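Long-range contacts in genome polyprotein (Chicken sicinivirus JSY, PDB 6QWT), which serves, as the C-terminal 3Dpol portion of the viral polyprotein, as the RNA-dependent RNA polymerase that probably copies the viral genome: residues 19-24 / 159-164; 28-33 / 407-412. All coordinates share one frame; numbering follows the deposited sequence.

Contact 1 of 2, residues 19-24 / 159-164; sequences SKLVKS and DELRGV
The D159 carboxylate faces the turn S19-L21 and uses both of its oxygens. S19 OG donates to D159 OD2 at 2.7 Å. The backbone N of K20 donates to D159 OD1 at 2.8 Å. This second bond is nearly straight, with an N-H...O angle of 169°. Each oxygen accepts through its syn lone pair, on the side of the other oxygen. CG of D159 lies anti to its backbone N (chi1 -173°), directed at segment 19-24. On the turn side, S19 OG also accepts from L21 N at 3.0 Å, closing an ST turn, so the hydroxyl links carboxylate and turn. The charged end of K20 makes no salt bridge here: NZ stays 5.5 Å from D159 OD1, and the two side chains cross at about a right angle.

The apolar part rests on L21. Its CD1 lies against E160 C and L161 N, both at 3.8 Å, and meets L161 CD2 at 4.0 Å; P36 touches both leucine side chains. CB of E160 points away from 19-24, and its carboxylate forms a salt bridge with R173. The sequence of 159-164 matches the start of motif F of picornaviral polymerases, so the contact probably ties the N-terminal run S19-L21 to the fingers. The D159 carboxylate is held by a backbone N-H and a hydroxyl, and the nearby K20 charge may add a longer-range attraction.

Contact 2 of 2, residues 28-33 / 407-412; sequences GAFPVT and QSVMWT
The Q407 side-chain amide bridges two backbone groups of the 28-33 loop. Q407 NE2 donates to P31 O at 2.9 Å, with the carbonyl oxygen close to the amide plane. Q407 OE1 accepts from T33 N at 3.0 Å. This bond is more bent (149°), and its donor stands well above the carbonyl plane. T33 OG1 lies over the amide, 3.3 Å from Q407 CD, and the two side chains cross at about a right angle. A bend at chi2 (-61°) places CD of Q407 for this.

Beside it, the M410 side chain packs against the loop. Its CE touches V32 CG2 at 3.9 Å and F30 CB at 4.2 Å, and a bend at chi3 (-81°) puts the methyl there. V409 CG1 comes to the edge of the F30 ring, 4.4 Å from CE2.

In picornaviral polymerases an N-terminal part of the fingers reaches over to the thumb, closing the hand around the active site; the 28-33 loop, packed on the helical C-terminal region, is consistent with that bridge. A type I turn from S408 to W411 presents V409 and M410 to the loop. Farther out, F30 lies on T442 and V443 of helix 433-449, while V409 touches V443 and also F417 and L424 of helix 417-428. T33 OG1 is held by a hydrogen bond to E403, and K34 N adds a weak bond to Q407 OE1.

Overall arrangement
Contact 1 lies at the surface and buries none of its touching residues; contact 2 is partly buried, with Q407, V409 and M410 enclosed. Their centres are 10 Å apart, and both reach the small antiparallel sheet of strands 22-23 and 411-412, where V22 N meets T412 O at 2.9 Å. S24 OG meets V409 O at 2.6 Å, a probable hydrogen bond that adds a further tie. One N-terminal run thus touches segment 159-164 first and the thumb-like helices next. Contact 1 relies on a carboxylate and a small leucine patch, contact 2 on a neutral amide with methionine, valine and aromatic packing, in keeping with its more buried residues.

Contact 1 of 2, residues 19-24 / 159-164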
# COMPACT_ATOMS: atom_id res chain seq x y z
N SER A 19 16.94 12.30 8.94
CA SER A 19 16.69 10.91 8.58
C SER A 19 17.25 9.97 9.63
O SER A 19 18.32 10.22 10.21
CB SER A 19 17.31 10.59 7.21
OG SER A 19 17.16 9.22 6.89
N LYS A 20 16.52 8.88 9.89
CA LYS A 20 17.01 7.81 10.74
C LYS A 20 17.92 6.83 10.00
O LYS A 20 18.50 5.94 10.63
CB LYS A 20 15.83 7.04 11.35
CG LYS A 20 14.78 7.93 11.99
CD LYS A 20 14.68 7.69 13.49
CE LYS A 20 13.39 8.27 14.05
NZ LYS A 20 12.18 7.59 13.49
N LEU A 21 18.04 6.97 8.68
CA LEU A 21 18.86 6.07 7.88
C LEU A 21 20.31 6.54 7.91
O LEU A 21 20.61 7.67 7.49
CB LEU A 21 18.34 6.00 6.45
CG LEU A 21 17.03 5.22 6.24
CD1 LEU A 21 16.43 5.55 4.88
CD2 LEU A 21 17.28 3.73 6.38
N VAL A 22 21.20 5.68 8.39
CA VAL A 22 22.63 5.97 8.43
C VAL A 22 23.37 4.85 7.72
O VAL A 22 22.86 3.74 7.55
CB VAL A 22 23.15 6.13 9.88
CG1 VAL A 22 22.41 7.27 10.58
CG2 VAL A 22 22.98 4.84 10.65
N LYS A 23 24.58 5.16 7.27
CA LYS A 23 25.38 4.19 6.53
C LYS A 23 25.66 2.96 7.38
O LYS A 23 26.00 3.06 8.56
CB LYS A 23 26.69 4.83 6.07
CG LYS A 23 26.50 5.94 5.05
CD LYS A 23 27.83 6.51 4.60
CE LYS A 23 27.65 7.59 3.54
NZ LYS A 23 28.95 8.20 3.15
N SER A 24 25.51 1.79 6.77
CA SER A 24 25.68 0.51 7.44
C SER A 24 27.12 0.02 7.27
O SER A 24 27.88 0.56 6.47
CB SER A 24 24.69 -0.49 6.87
OG SER A 24 25.21 -1.14 5.72
N ASP A 159 10.48 8.99 5.41
CA ASP A 159 11.90 8.72 5.55
C ASP A 159 12.21 7.35 4.95
O ASP A 159 11.87 6.32 5.55
CB ASP A 159 12.28 8.79 7.02
CG ASP A 159 13.78 8.71 7.27
OD1 ASP A 159 14.16 8.67 8.46
OD2 ASP A 159 14.58 8.68 6.30
N GLU A 160 12.82 7.33 3.77
CA GLU A 160 13.05 6.09 3.05
C GLU A 160 14.13 6.30 2.00
O GLU A 160 14.45 7.43 1.63
CB GLU A 160 11.76 5.60 2.37
CG GLU A 160 11.47 6.31 1.04
CD GLU A 160 10.07 6.07 0.53
OE1 GLU A 160 9.46 7.02 -0.01
OE2 GLU A 160 9.56 4.93 0.67
N LEU A 161 14.71 5.19 1.54
CA LEU A 161 15.67 5.24 0.44
C LEU A 161 14.98 5.62 -0.86
O LEU A 161 13.88 5.14 -1.16
CB LEU A 161 16.38 3.90 0.28
CG LEU A 161 17.42 3.48 1.33
CD1 LEU A 161 18.07 2.17 0.93
CD2 LEU A 161 18.47 4.57 1.53
N ARG A 162 15.62 6.49 -1.64
CA ARG A 162 15.10 6.92 -2.93
C ARG A 162 16.22 6.94 -3.94
O ARG A 162 17.40 7.08 -3.59
CB ARG A 162 14.45 8.31 -2.84
CG ARG A 162 13.31 8.40 -1.83
CD ARG A 162 12.03 7.81 -2.39
NE ARG A 162 11.28 8.81 -3.15
CZ ARG A 162 10.33 8.52 -4.03
NH1 ARG A 162 10.00 7.26 -4.26
NH2 ARG A 162 9.70 9.50 -4.67
N GLY A 163 15.86 6.79 -5.22
CA GLY A 163 16.84 6.95 -6.27
C GLY A 163 17.52 8.30 -6.21
O GLY A 163 16.93 9.30 -5.80
N VAL A 164 18.79 8.33 -6.62
CA VAL A 164 19.59 9.55 -6.50
C VAL A 164 18.99 10.67 -7.34
O VAL A 164 19.18 11.85 -7.03
CB VAL A 164 21.05 9.28 -6.89
CG1 VAL A 164 21.79 8.61 -5.74
CG2 VAL A 164 21.12 8.44 -8.16

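Contact 2 of 2, residues 28-33 / 407-412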
# COMPACT_ATOMS: atom_id res chain seq x y z
N GLY A 28 29.95 0.28 1.42
CA GLY A 28 30.64 0.35 0.14
C GLY A 28 30.43 -0.81 -0.81
O GLY A 28 31.06 -0.82 -1.88
N ALA A 29 29.56 -1.76 -0.48
CA ALA A 29 29.53 -3.05 -1.19
C ALA A 29 29.15 -2.90 -2.66
O ALA A 29 29.75 -3.54 -3.52
CB ALA A 29 28.56 -4.00 -0.48
N PHE A 30 28.15 -2.08 -2.96
CA PHE A 30 27.65 -1.90 -4.31
C PHE A 30 27.68 -0.43 -4.69
O PHE A 30 27.71 0.44 -3.81
CB PHE A 30 26.22 -2.44 -4.45
CG PHE A 30 26.08 -3.88 -4.05
CD1 PHE A 30 26.29 -4.89 -4.98
CD2 PHE A 30 25.74 -4.23 -2.75
CE1 PHE A 30 26.17 -6.22 -4.61
CE2 PHE A 30 25.62 -5.55 -2.38
CZ PHE A 30 25.83 -6.55 -3.32
N PRO A 31 27.69 -0.11 -5.98
CA PRO A 31 27.56 1.29 -6.40
C PRO A 31 26.27 1.90 -5.85
O PRO A 31 25.19 1.34 -5.99
CB PRO A 31 27.54 1.21 -7.93
CG PRO A 31 28.29 -0.05 -8.24
CD PRO A 31 27.97 -1.00 -7.12
N VAL A 32 26.41 3.06 -5.20
CA VAL A 32 25.29 3.69 -4.52
C VAL A 32 24.39 4.35 -5.56
O VAL A 32 24.75 5.38 -6.15
CB VAL A 32 25.78 4.71 -3.48
CG1 VAL A 32 24.60 5.46 -2.86
CG2 VAL A 32 26.59 4.00 -2.40
N THR A 33 23.22 3.76 -5.79
CA THR A 33 22.20 4.34 -6.66
C THR A 33 21.01 4.87 -5.89
O THR A 33 20.07 5.40 -6.50
CB THR A 33 21.72 3.31 -7.69
OG1 THR A 33 20.91 2.32 -7.04
CG2 THR A 33 22.90 2.63 -8.36
N GLN A 407 20.88 -2.27 -2.41
CA GLN A 407 20.93 -0.91 -1.87
C GLN A 407 20.53 -0.86 -0.40
O GLN A 407 21.15 -0.14 0.39
CB GLN A 407 20.04 0.02 -2.69
CG GLN A 407 20.47 0.18 -4.15
CD GLN A 407 21.86 0.77 -4.29
OE1 GLN A 407 22.16 1.84 -3.75
NE2 GLN A 407 22.71 0.07 -5.03
N SER A 408 19.50 -1.62 -0.01
CA SER A 408 19.00 -1.53 1.36
C SER A 408 20.04 -2.00 2.37
O SER A 408 20.08 -1.48 3.49
CB SER A 408 17.72 -2.36 1.51
OG SER A 408 16.65 -1.80 0.79
N VAL A 409 20.88 -2.97 1.99
CA VAL A 409 21.84 -3.52 2.94
C VAL A 409 22.89 -2.50 3.33
O VAL A 409 23.55 -2.66 4.36
CB VAL A 409 22.49 -4.79 2.36
CG1 VAL A 409 23.54 -4.42 1.31
CG2 VAL A 409 23.10 -5.63 3.47
N MET A 410 23.06 -1.44 2.54
CA MET A 410 24.07 -0.42 2.80
C MET A 410 23.59 0.65 3.77
O MET A 410 24.31 1.62 4.01
CB MET A 410 24.51 0.21 1.48
CG MET A 410 24.91 -0.83 0.42
SD MET A 410 25.98 -0.20 -0.89
CE MET A 410 24.79 0.60 -1.96
N TRP A 411 22.40 0.49 4.34
CA TRP A 411 21.84 1.47 5.27
C TRP A 411 21.15 0.75 6.42
O TRP A 411 20.73 -0.40 6.29
CB TRP A 411 20.86 2.41 4.58
CG TRP A 411 21.44 3.13 3.40
CD1 TRP A 411 21.52 2.68 2.12
CD2 TRP A 411 22.05 4.43 3.41
NE1 TRP A 411 22.13 3.62 1.32
CE2 TRP A 411 22.46 4.70 2.09
CE3 TRP A 411 22.27 5.40 4.40
CZ2 TRP A 411 23.09 5.90 1.73
CZ3 TRP A 411 22.89 6.58 4.04
CH2 TRP A 411 23.30 6.82 2.72
N THR A 412 21.05 1.44 7.55
CA THR A 412 20.39 0.91 8.73
C THR A 412 19.66 2.03 9.45
O THR A 412 19.96 3.21 9.27
CB THR A 412 21.39 0.23 9.67
OG1 THR A 412 20.69 -0.32 10.79
CG2 THR A 412 22.42 1.23 10.17